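Thiamin pyrophosphokinase (Geobacillus thermodenitrificans, PDB 3K94) probably catalyses the transfer of pyrophosphate from ATP to thiamine, giving thiamine diphosphate. Local coordinates at residues L38-G49 with K61-W72; E12-Y20 with I124-V132. All coordinates share one frame; numbering follows the deposited sequence.

In the fold
Both contacts reach the same mixed sheet, with centres about 20 Å apart. Interaction 1 pairs strands 46-48 and 71-72, together with the helices leading into them, and so builds the outer edge of the parallel part. Interaction 2 lies nearer the centre of the folded chain, about 8 Å from it against about 21 Å for interaction 1; it ties the early 12-20 loop to the hairpin where the sheet changes from parallel to antiparallel. Along the chain the order is 12-20, 38-49, 61-72, 124-132. The two meet lightly where Phe42 CE2 packs 4.2 Å from Leu17 O. Interaction 2 also borders the second subunit; interaction 1 touches no other chain of the assembly.

Interaction 1 (L38-G49 with K61-W72); sequences LEAGFRPVRAFG and KLQQAFPDLDVW
The Phe66 ring is sandwiched: Arg43 CG and Pro44 CD lie over one face, Ala65 CB over the other, and Leu62 CD2 sits in plane at the edge. The Arg43 contact is a CH-pi interaction, with CG 3.9 Å from the centroid of the Phe66 ring. With CG anti to the backbone N (chi1 -168°) and the rest of the chain extended, Arg43 runs past the ring to Asp68. There Arg43 NH2 meets Asp68 OD2 at 3.1 Å in a salt bridge that lies in the guanidinium plane but comes down on the carboxylate from above. Beside this cluster, Leu38 CD2 rests on Ala65 CB at 3.7 Å.

The Arg46 guanidinium is covered on one face by Asp70 OD2 and Trp72 NE1, and lies nearly parallel to the indole, 17° between planes. Asp70 OD2 is 3.3 Å from Arg46 NH2, a purely electrostatic pairing, because no N-H points at it; the same oxygen accepts Trp72 NE1 at 2.9 Å. Ala47 O lies at the indole edge. Between the strands, Ala47 N bonds to Asp70 O, Trp72 N to Ala47 O at 2.7 Å, and Gly49 N to Trp72 O, the ladder of a parallel pair.

This is the beta-alpha-beta crossover from strand 46-48 through helix 56-65 to outer strand 71-72. On its inner side strand 46-48 bonds to Gly29 and Asp31; Ala47 and Leu62 pack on helix 33-40, while Arg46 and Phe48 face helix 80-88.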
loop_
_atom_site.group_PDB
_atom_site.type_symbol
_atom_site.label_atom_id
_atom_site.label_comp_id
_atom_site.label_asym_id
_atom_site.label_seq_id
_atom_site.Cartn_x
_atom_site.Cartn_y
_atom_site.Cartn_z
ATOM N N LEU B 38 23.219 -1.884 11.563
ATOM C CA LEU B 38 24.522 -2.437 11.952
ATOM C C LEU B 38 25.336 -2.724 10.696
ATOM O O LEU B 38 26.536 -2.470 10.647
ATOM C CB LEU B 38 24.350 -3.732 12.749
ATOM C CG LEU B 38 25.468 -4.269 13.660
ATOM C CD1 LEU B 38 25.494 -5.787 13.637
ATOM C CD2 LEU B 38 26.840 -3.718 13.318
ATOM N N GLU B 39 24.668 -3.262 9.684
ATOM C CA GLU B 39 25.338 -3.643 8.451
ATOM C C GLU B 39 25.923 -2.446 7.724
ATOM O O GLU B 39 26.968 -2.557 7.087
ATOM C CB GLU B 39 24.384 -4.407 7.531
ATOM C CG GLU B 39 24.016 -5.776 8.058
ATOM C CD GLU B 39 25.234 -6.663 8.259
ATOM O OE1 GLU B 39 26.263 -6.431 7.581
ATOM O OE2 GLU B 39 25.163 -7.594 9.093
ATOM N N ALA B 40 25.249 -1.304 7.829
ATOM C CA ALA B 40 25.721 -0.065 7.206
ATOM C C ALA B 40 26.785 0.612 8.076
ATOM O O ALA B 40 27.398 1.598 7.680
ATOM C CB ALA B 40 24.556 0.882 6.969
ATOM N N GLY B 41 27.004 0.074 9.266
ATOM C CA GLY B 41 27.951 0.673 10.179
ATOM C C GLY B 41 27.388 1.876 10.913
ATOM O O GLY B 41 28.151 2.673 11.475
ATOM N N PHE B 42 26.063 2.016 10.919
ATOM C CA PHE B 42 25.431 3.094 11.680
ATOM C C PHE B 42 25.016 2.611 13.064
ATOM O O PHE B 42 24.556 1.477 13.229
ATOM C CB PHE B 42 24.202 3.651 10.950
ATOM C CG PHE B 42 24.471 4.102 9.530
ATOM C CD1 PHE B 42 25.766 4.365 9.090
ATOM C CD2 PHE B 42 23.423 4.275 8.640
ATOM C CE1 PHE B 42 25.997 4.783 7.778
ATOM C CE2 PHE B 42 23.651 4.693 7.321
ATOM C CZ PHE B 42 24.934 4.951 6.899
ATOM N N ARG B 43 25.160 3.479 14.059
ATOM C CA ARG B 43 24.659 3.176 15.398
ATOM C C ARG B 43 23.298 3.811 15.626
ATOM O O ARG B 43 23.161 5.029 15.566
ATOM C CB ARG B 43 25.617 3.660 16.479
ATOM C CG ARG B 43 25.271 3.099 17.857
ATOM C CD ARG B 43 26.037 3.814 18.955
ATOM N NE ARG B 43 25.944 3.115 20.231
ATOM C CZ ARG B 43 24.980 3.318 21.118
ATOM N NH1 ARG B 43 24.021 4.202 20.863
ATOM N NH2 ARG B 43 24.971 2.637 22.257
ATOM N N PRO B 44 22.284 2.981 15.887
ATOM C CA PRO B 44 20.964 3.522 16.190
ATOM C C PRO B 44 21.070 4.311 17.483
ATOM O O PRO B 44 21.696 3.840 18.427
ATOM C CB PRO B 44 20.108 2.266 16.422
ATOM C CG PRO B 44 20.926 1.115 15.961
ATOM C CD PRO B 44 22.350 1.529 16.099
ATOM N N VAL B 45 20.476 5.490 17.540
ATOM C CA VAL B 45 20.506 6.230 18.786
ATOM C C VAL B 45 19.522 5.560 19.730
ATOM O O VAL B 45 19.547 5.762 20.949
ATOM C CB VAL B 45 20.157 7.694 18.567
ATOM C CG1 VAL B 45 21.194 8.336 17.632
ATOM C CG2 VAL B 45 18.761 7.811 17.992
ATOM N N ARG B 46 18.686 4.713 19.147
ATOM C CA ARG B 46 17.606 4.074 19.874
ATOM C C ARG B 46 17.068 2.920 19.034
ATOM O O ARG B 46 17.105 2.987 17.814
ATOM C CB ARG B 46 16.511 5.105 20.129
ATOM C CG ARG B 46 15.452 4.661 21.082
ATOM C CD ARG B 46 14.734 5.869 21.646
ATOM N NE ARG B 46 15.548 6.575 22.631
ATOM C CZ ARG B 46 15.172 6.798 23.888
ATOM N NH1 ARG B 46 13.986 6.379 24.321
ATOM N NH2 ARG B 46 15.978 7.452 24.714
ATOM N N ALA B 47 16.610 1.851 19.683
ATOM C CA ALA B 47 15.923 0.763 18.987
ATOM C C ALA B 47 14.636 0.368 19.712
ATOM O O ALA B 47 14.516 0.527 20.925
ATOM C CB ALA B 47 16.833 -0.449 18.825
ATOM N N PHE B 48 13.673 -0.144 18.960
ATOM C CA PHE B 48 12.373 -0.512 19.508
ATOM C C PHE B 48 11.968 -1.880 18.995
ATOM O O PHE B 48 12.030 -2.138 17.795
ATOM C CB PHE B 48 11.312 0.482 19.057
ATOM C CG PHE B 48 11.529 1.873 19.552
ATOM C CD1 PHE B 48 12.344 2.749 18.861
ATOM C CD2 PHE B 48 10.888 2.319 20.696
ATOM C CE1 PHE B 48 12.526 4.044 19.308
ATOM C CE2 PHE B 48 11.061 3.615 21.144
ATOM C CZ PHE B 48 11.886 4.479 20.453
ATOM N N GLY B 49 11.530 -2.740 19.902
ATOM C CA GLY B 49 11.166 -4.099 19.549
ATOM C C GLY B 49 11.756 -5.112 20.513
ATOM O O GLY B 49 12.522 -4.759 21.422
ATOM N N LYS B 61 25.494 -10.753 17.060
ATOM C CA LYS B 61 26.238 -9.730 16.320
ATOM C C LYS B 61 25.899 -8.322 16.805
ATOM O O LYS B 61 26.767 -7.459 16.937
ATOM C CB LYS B 61 25.962 -9.836 14.818
ATOM C CG LYS B 61 26.726 -10.933 14.113
ATOM C CD LYS B 61 26.781 -10.664 12.617
ATOM C CE LYS B 61 27.516 -9.352 12.328
ATOM N NZ LYS B 61 27.613 -9.049 10.868
ATOM N N LEU B 62 24.628 -8.100 17.091
ATOM C CA LEU B 62 24.160 -6.809 17.578
ATOM C C LEU B 62 24.755 -6.445 18.942
ATOM O O LEU B 62 25.300 -5.348 19.114
ATOM C CB LEU B 62 22.639 -6.827 17.679
ATOM C CG LEU B 62 21.829 -5.537 17.701
ATOM C CD1 LEU B 62 20.839 -5.550 18.863
ATOM C CD2 LEU B 62 22.707 -4.290 17.724
ATOM N N GLN B 63 24.643 -7.339 19.924
ATOM C CA GLN B 63 25.119 -6.961 21.251
ATOM C C GLN B 63 26.636 -6.877 21.267
ATOM O O GLN B 63 27.207 -6.105 22.025
ATOM C CB GLN B 63 24.551 -7.839 22.374
ATOM C CG GLN B 63 25.391 -9.000 22.829
ATOM C CD GLN B 63 26.655 -8.616 23.574
ATOM O OE1 GLN B 63 26.646 -7.871 24.569
ATOM N NE2 GLN B 63 27.761 -9.144 23.096
ATOM N N GLN B 64 27.282 -7.661 20.415
ATOM C CA GLN B 64 28.729 -7.563 20.248
ATOM C C GLN B 64 29.134 -6.156 19.780
ATOM O O GLN B 64 29.993 -5.496 20.384
ATOM C CB GLN B 64 29.196 -8.630 19.256
ATOM C CG GLN B 64 30.402 -8.242 18.445
ATOM C CD GLN B 64 31.644 -8.205 19.273
ATOM O OE1 GLN B 64 32.617 -7.533 18.928
ATOM N NE2 GLN B 64 31.624 -8.922 20.392
ATOM N N ALA B 65 28.494 -5.702 18.705
ATOM C CA ALA B 65 28.730 -4.377 18.147
ATOM C C ALA B 65 28.337 -3.245 19.100
ATOM O O ALA B 65 29.104 -2.314 19.287
ATOM C CB ALA B 65 28.001 -4.222 16.802
ATOM N N PHE B 66 27.143 -3.314 19.685
ATOM C CA PHE B 66 26.668 -2.260 20.586
ATOM C C PHE B 66 26.171 -2.832 21.917
ATOM O O PHE B 66 24.961 -2.946 22.134
ATOM C CB PHE B 66 25.526 -1.473 19.935
ATOM C CG PHE B 66 25.792 -1.081 18.514
ATOM C CD1 PHE B 66 26.786 -0.173 18.208
ATOM C CD2 PHE B 66 25.029 -1.603 17.484
ATOM C CE1 PHE B 66 27.025 0.192 16.890
ATOM C CE2 PHE B 66 25.267 -1.242 16.179
ATOM C CZ PHE B 66 26.275 -0.337 15.887
ATOM N N PRO B 67 27.099 -3.203 22.808
ATOM C CA PRO B 67 26.698 -3.788 24.096
ATOM C C PRO B 67 25.801 -2.853 24.893
ATOM O O PRO B 67 24.961 -3.313 25.657
ATOM C CB PRO B 67 28.030 -3.996 24.825
ATOM C CG PRO B 67 29.040 -4.110 23.744
ATOM C CD PRO B 67 28.559 -3.205 22.626
ATOM N N ASP B 68 25.967 -1.554 24.694
ATOM C CA ASP B 68 25.226 -0.565 25.459
ATOM C C ASP B 68 24.005 -0.018 24.725
ATOM O O ASP B 68 23.470 1.023 25.105
ATOM C CB ASP B 68 26.156 0.597 25.839
ATOM C CG ASP B 68 26.802 1.255 24.620
ATOM O OD1 ASP B 68 27.247 2.421 24.738
ATOM O OD2 ASP B 68 26.861 0.609 23.543
ATOM N N LEU B 69 23.561 -0.697 23.672
ATOM C CA LEU B 69 22.456 -0.166 22.875
ATOM C C LEU B 69 21.245 0.093 23.777
ATOM O O LEU B 69 20.946 -0.700 24.657
ATOM C CB LEU B 69 22.080 -1.133 21.757
ATOM C CG LEU B 69 21.598 -0.552 20.420
ATOM C CD1 LEU B 69 20.804 -1.590 19.668
ATOM C CD2 LEU B 69 20.772 0.703 20.613
ATOM N N ASP B 70 20.566 1.215 23.572
ATOM C CA ASP B 70 19.332 1.490 24.288
ATOM C C ASP B 70 18.153 0.889 23.513
ATOM O O ASP B 70 17.711 1.451 22.514
ATOM C CB ASP B 70 19.137 3.000 24.468
ATOM C CG ASP B 70 17.923 3.336 25.322
ATOM O OD1 ASP B 70 17.530 2.482 26.141
ATOM O OD2 ASP B 70 17.361 4.447 25.178
ATOM N N VAL B 71 17.660 -0.262 23.966
ATOM C CA VAL B 71 16.535 -0.913 23.308
ATOM C C VAL B 71 15.266 -0.740 24.125
ATOM O O VAL B 71 15.281 -0.878 25.350
ATOM C CB VAL B 71 16.782 -2.414 23.099
ATOM C CG1 VAL B 71 15.602 -3.032 22.386
ATOM C CG2 VAL B 71 18.047 -2.633 22.296
ATOM N N TRP B 72 14.170 -0.423 23.449
ATOM C CA TRP B 72 12.874 -0.308 24.109
ATOM C C TRP B 72 11.965 -1.451 23.689
ATOM O O TRP B 72 11.771 -1.700 22.499
ATOM C CB TRP B 72 12.243 1.056 23.834
ATOM C CG TRP B 72 13.020 2.138 24.492
ATOM C CD1 TRP B 72 14.186 2.699 24.050
ATOM C CD2 TRP B 72 12.723 2.762 25.745
ATOM N NE1 TRP B 72 14.622 3.647 24.941
ATOM C CE2 TRP B 72 13.743 3.705 25.993
ATOM C CE3 TRP B 72 11.693 2.619 26.679
ATOM C CZ2 TRP B 72 13.759 4.505 27.133
ATOM C CZ3 TRP B 72 11.707 3.413 27.809
ATOM C CH2 TRP B 72 12.735 4.345 28.028
#

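Interaction 2 (E12-Y20 with I124-V132); sequences ELLPDLRFY and IEIVDRQNV
Arg129 lays its side chain along the backbone of the 12-20 loop, its guanidinium face over the Glu12 carbonyl. It belongs to a tight beta-hairpin, the type I turn Asp128 to Asn131 that sends strand 125-128 back into strand 131-136. One direct hydrogen bond joins hairpin and loop: Arg129 N to Leu13 O, 2.8 Å at 154°. Because Arg129 CG sits between the backbone N and the carbonyl carbon (chi1 58°) and the chain then runs straight, CD comes 3.4 Å from Glu12 O, and Leu13 CD2 packs 3.7 Å from Arg129 NE.

Asp128 shapes the turn from within. Asp128 OD1 accepts Gln130 N, which makes an Asx turn, and also Asn131 ND2 at 2.9 Å, the latter on the syn lone pair; OD2 bonds to Thr102 OG1. Replacing Asp128 with alanine takes away the carboxylate, so Gln130 N, Asn131 ND2 and the Thr102 hydroxyl are likely to lose their common partner, with the Asn131 amide, which also bonds to Gly104 and Leu106 of the second subunit, less firmly fixed.

Farther along the loop, Pro15 CG and Tyr20 close on Val127, whose CG1 comes 3.7 Å from Tyr20 OH. At the other end a water bridges the two segments, donating to Glu12 O at 3.0 Å and accepting from Arg129 NH1 at 2.7 Å.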
loop_
_atom_site.group_PDB
_atom_site.type_symbol
_atom_site.label_atom_id
_atom_site.label_comp_id
_atom_site.label_asym_id
_atom_site.label_seq_id
_atom_site.Cartn_x
_atom_site.Cartn_y
_atom_site.Cartn_z
ATOM N N GLU B 12 14.692 -6.144 0.418
ATOM C CA GLU B 12 14.969 -5.765 -0.956
ATOM C C GLU B 12 14.223 -4.474 -1.335
ATOM O O GLU B 12 14.542 -3.841 -2.338
ATOM C CB GLU B 12 14.630 -6.915 -1.922
ATOM C CG GLU B 12 13.140 -7.175 -2.142
ATOM C CD GLU B 12 12.490 -8.052 -1.071
ATOM O OE1 GLU B 12 13.134 -8.368 -0.033
ATOM O OE2 GLU B 12 11.312 -8.432 -1.281
ATOM N N LEU B 13 13.251 -4.077 -0.518
ATOM C CA LEU B 13 12.512 -2.839 -0.751
ATOM C C LEU B 13 13.217 -1.581 -0.226
ATOM O O LEU B 13 12.841 -0.460 -0.576
ATOM C CB LEU B 13 11.099 -2.939 -0.164
ATOM C CG LEU B 13 10.230 -4.091 -0.653
ATOM C CD1 LEU B 13 8.832 -3.973 -0.076
ATOM C CD2 LEU B 13 10.189 -4.146 -2.199
ATOM N N LEU B 14 14.226 -1.759 0.619
ATOM C CA LEU B 14 14.946 -0.607 1.183
ATOM C C LEU B 14 15.767 0.114 0.120
ATOM O O LEU B 14 16.372 -0.526 -0.722
ATOM C CB LEU B 14 15.912 -1.057 2.286
ATOM C CG LEU B 14 15.375 -1.782 3.521
ATOM C CD1 LEU B 14 16.539 -2.278 4.374
ATOM C CD2 LEU B 14 14.462 -0.897 4.332
ATOM N N PRO B 15 15.805 1.454 0.171
ATOM C CA PRO B 15 16.837 2.128 -0.625
ATOM C C PRO B 15 18.212 1.838 -0.027
ATOM O O PRO B 15 18.303 1.265 1.070
ATOM C CB PRO B 15 16.534 3.619 -0.437
ATOM C CG PRO B 15 15.395 3.725 0.525
ATOM C CD PRO B 15 15.113 2.363 1.100
ATOM N N ASP B 16 19.264 2.222 -0.738
ATOM C CA ASP B 16 20.610 2.225 -0.176
ATOM C C ASP B 16 20.682 3.357 0.858
ATOM O O ASP B 16 20.622 4.538 0.513
ATOM C CB ASP B 16 21.651 2.434 -1.292
ATOM C CG ASP B 16 23.087 2.537 -0.764
ATOM O OD1 ASP B 16 23.312 2.433 0.461
ATOM O OD2 ASP B 16 24.000 2.723 -1.592
ATOM N N LEU B 17 20.803 2.989 2.127
ATOM C CA LEU B 17 20.721 3.960 3.217
ATOM C C LEU B 17 21.886 4.945 3.233
ATOM O O LEU B 17 21.793 6.029 3.819
ATOM C CB LEU B 17 20.629 3.234 4.562
ATOM C CG LEU B 17 19.384 2.357 4.738
ATOM C CD1 LEU B 17 19.340 1.818 6.160
ATOM C CD2 LEU B 17 18.116 3.144 4.400
ATOM N N ARG B 18 22.987 4.578 2.585
ATOM C CA ARG B 18 24.122 5.480 2.521
ATOM C C ARG B 18 23.710 6.798 1.890
ATOM O O ARG B 18 24.279 7.843 2.186
ATOM C CB ARG B 18 25.268 4.859 1.734
ATOM C CG ARG B 18 25.884 3.648 2.404
ATOM C CD ARG B 18 26.914 3.020 1.496
ATOM N NE ARG B 18 26.578 3.256 0.096
ATOM C CZ ARG B 18 27.117 2.600 -0.927
ATOM N NH1 ARG B 18 28.022 1.654 -0.708
ATOM N NH2 ARG B 18 26.745 2.891 -2.168
ATOM N N PHE B 19 22.709 6.759 1.024
ATOM C CA PHE B 19 22.308 7.987 0.346
ATOM C C PHE B 19 21.336 8.799 1.180
ATOM O O PHE B 19 21.005 9.928 0.833
ATOM C CB PHE B 19 21.773 7.695 -1.058
ATOM C CG PHE B 19 22.833 7.190 -1.996
ATOM C CD1 PHE B 19 23.879 8.019 -2.384
ATOM C CD2 PHE B 19 22.808 5.886 -2.463
ATOM C CE1 PHE B 19 24.873 7.563 -3.231
ATOM C CE2 PHE B 19 23.796 5.425 -3.318
ATOM C CZ PHE B 19 24.833 6.264 -3.699
ATOM N N TYR B 20 20.907 8.227 2.301
ATOM C CA TYR B 20 20.045 8.942 3.235
ATOM C C TYR B 20 20.778 9.292 4.521
ATOM O O TYR B 20 20.163 9.698 5.502
ATOM C CB TYR B 20 18.781 8.129 3.539
ATOM C CG TYR B 20 17.832 8.096 2.365
ATOM C CD1 TYR B 20 16.857 9.073 2.206
ATOM C CD2 TYR B 20 17.944 7.114 1.385
ATOM C CE1 TYR B 20 15.991 9.051 1.110
ATOM C CE2 TYR B 20 17.099 7.099 0.284
ATOM C CZ TYR B 20 16.122 8.057 0.163
ATOM O OH TYR B 20 15.287 8.022 -0.924
ATOM N N ILE B 124 6.385 13.741 8.139
ATOM C CA ILE B 124 6.813 12.345 8.178
ATOM C C ILE B 124 6.692 11.796 6.767
ATOM O O ILE B 124 5.721 12.084 6.089
ATOM C CB ILE B 124 5.962 11.516 9.177
ATOM C CG1 ILE B 124 5.926 12.201 10.549
ATOM C CG2 ILE B 124 6.496 10.090 9.316
ATOM C CD1 ILE B 124 4.721 11.839 11.370
ATOM N N GLU B 125 7.703 11.068 6.300
ATOM C CA GLU B 125 7.636 10.412 4.992
ATOM C C GLU B 125 7.746 8.904 5.177
ATOM O O GLU B 125 8.523 8.426 5.988
ATOM C CB GLU B 125 8.785 10.836 4.077
ATOM C CG GLU B 125 8.986 12.328 3.872
ATOM C CD GLU B 125 10.057 12.617 2.818
ATOM O OE1 GLU B 125 11.027 11.835 2.714
ATOM O OE2 GLU B 125 9.925 13.614 2.082
ATOM N N ILE B 126 6.977 8.142 4.422
ATOM C CA ILE B 126 7.312 6.740 4.242
ATOM C C ILE B 126 8.137 6.624 2.962
ATOM O O ILE B 126 7.744 7.138 1.898
ATOM C CB ILE B 126 6.039 5.872 4.142
ATOM C CG1 ILE B 126 5.355 5.789 5.512
ATOM C CG2 ILE B 126 6.380 4.486 3.609
ATOM C CD1 ILE B 126 4.007 5.062 5.496
ATOM N N VAL B 127 9.276 5.955 3.046
ATOM C CA VAL B 127 10.175 5.864 1.903
ATOM C C VAL B 127 10.608 4.436 1.619
ATOM O O VAL B 127 11.003 3.706 2.534
ATOM C CB VAL B 127 11.467 6.653 2.179
ATOM C CG1 VAL B 127 12.406 6.568 0.967
ATOM C CG2 VAL B 127 11.137 8.092 2.574
ATOM N N ASP B 128 10.525 4.030 0.355
ATOM C CA ASP B 128 11.156 2.781 -0.074
ATOM C C ASP B 128 11.899 2.980 -1.397
ATOM O O ASP B 128 12.003 4.102 -1.882
ATOM C CB ASP B 128 10.191 1.569 -0.027
ATOM C CG ASP B 128 9.185 1.528 -1.193
ATOM O OD1 ASP B 128 9.299 2.324 -2.147
ATOM O OD2 ASP B 128 8.275 0.667 -1.143
ATOM N N ARG B 129 12.459 1.923 -1.964
ATOM C CA ARG B 129 13.274 2.106 -3.167
ATOM C C ARG B 129 12.555 2.811 -4.316
ATOM O O ARG B 129 13.207 3.279 -5.243
ATOM C CB ARG B 129 13.809 0.766 -3.674
ATOM C CG ARG B 129 12.720 -0.232 -3.999
ATOM C CD ARG B 129 13.297 -1.548 -4.474
ATOM N NE ARG B 129 12.238 -2.488 -4.825
ATOM C CZ ARG B 129 12.458 -3.658 -5.401
ATOM N NH1 ARG B 129 13.699 -4.019 -5.685
ATOM N NH2 ARG B 129 11.446 -4.456 -5.695
ATOM N N GLN B 130 11.224 2.890 -4.263
ATOM C CA GLN B 130 10.443 3.351 -5.413
ATOM C C GLN B 130 9.421 4.431 -5.093
ATOM O O GLN B 130 8.691 4.880 -6.000
ATOM C CB GLN B 130 9.646 2.181 -6.012
ATOM C CG GLN B 130 10.371 1.359 -7.005
ATOM C CD GLN B 130 9.464 0.300 -7.619
ATOM O OE1 GLN B 130 9.370 -0.813 -7.111
ATOM N NE2 GLN B 130 8.790 0.650 -8.714
ATOM N N ASN B 131 9.328 4.819 -3.822
ATOM C CA ASN B 131 8.238 5.684 -3.384
ATOM C C ASN B 131 8.616 6.604 -2.252
ATOM O O ASN B 131 9.445 6.266 -1.422
ATOM C CB ASN B 131 7.074 4.844 -2.862
ATOM C CG ASN B 131 6.532 3.869 -3.894
ATOM O OD1 ASN B 131 5.611 4.197 -4.637
ATOM N ND2 ASN B 131 7.087 2.661 -3.926
ATOM N N VAL B 132 7.946 7.741 -2.192
ATOM C CA VAL B 132 7.888 8.512 -0.976
ATOM C C VAL B 132 6.422 8.859 -0.793
ATOM O O VAL B 132 5.783 9.397 -1.685
ATOM C CB VAL B 132 8.783 9.779 -1.008
ATOM C CG1 VAL B 132 8.502 10.590 -2.257
ATOM C CG2 VAL B 132 8.533 10.624 0.219
HETATM O O HOH W 1 16.196 -3.374 -4.781
#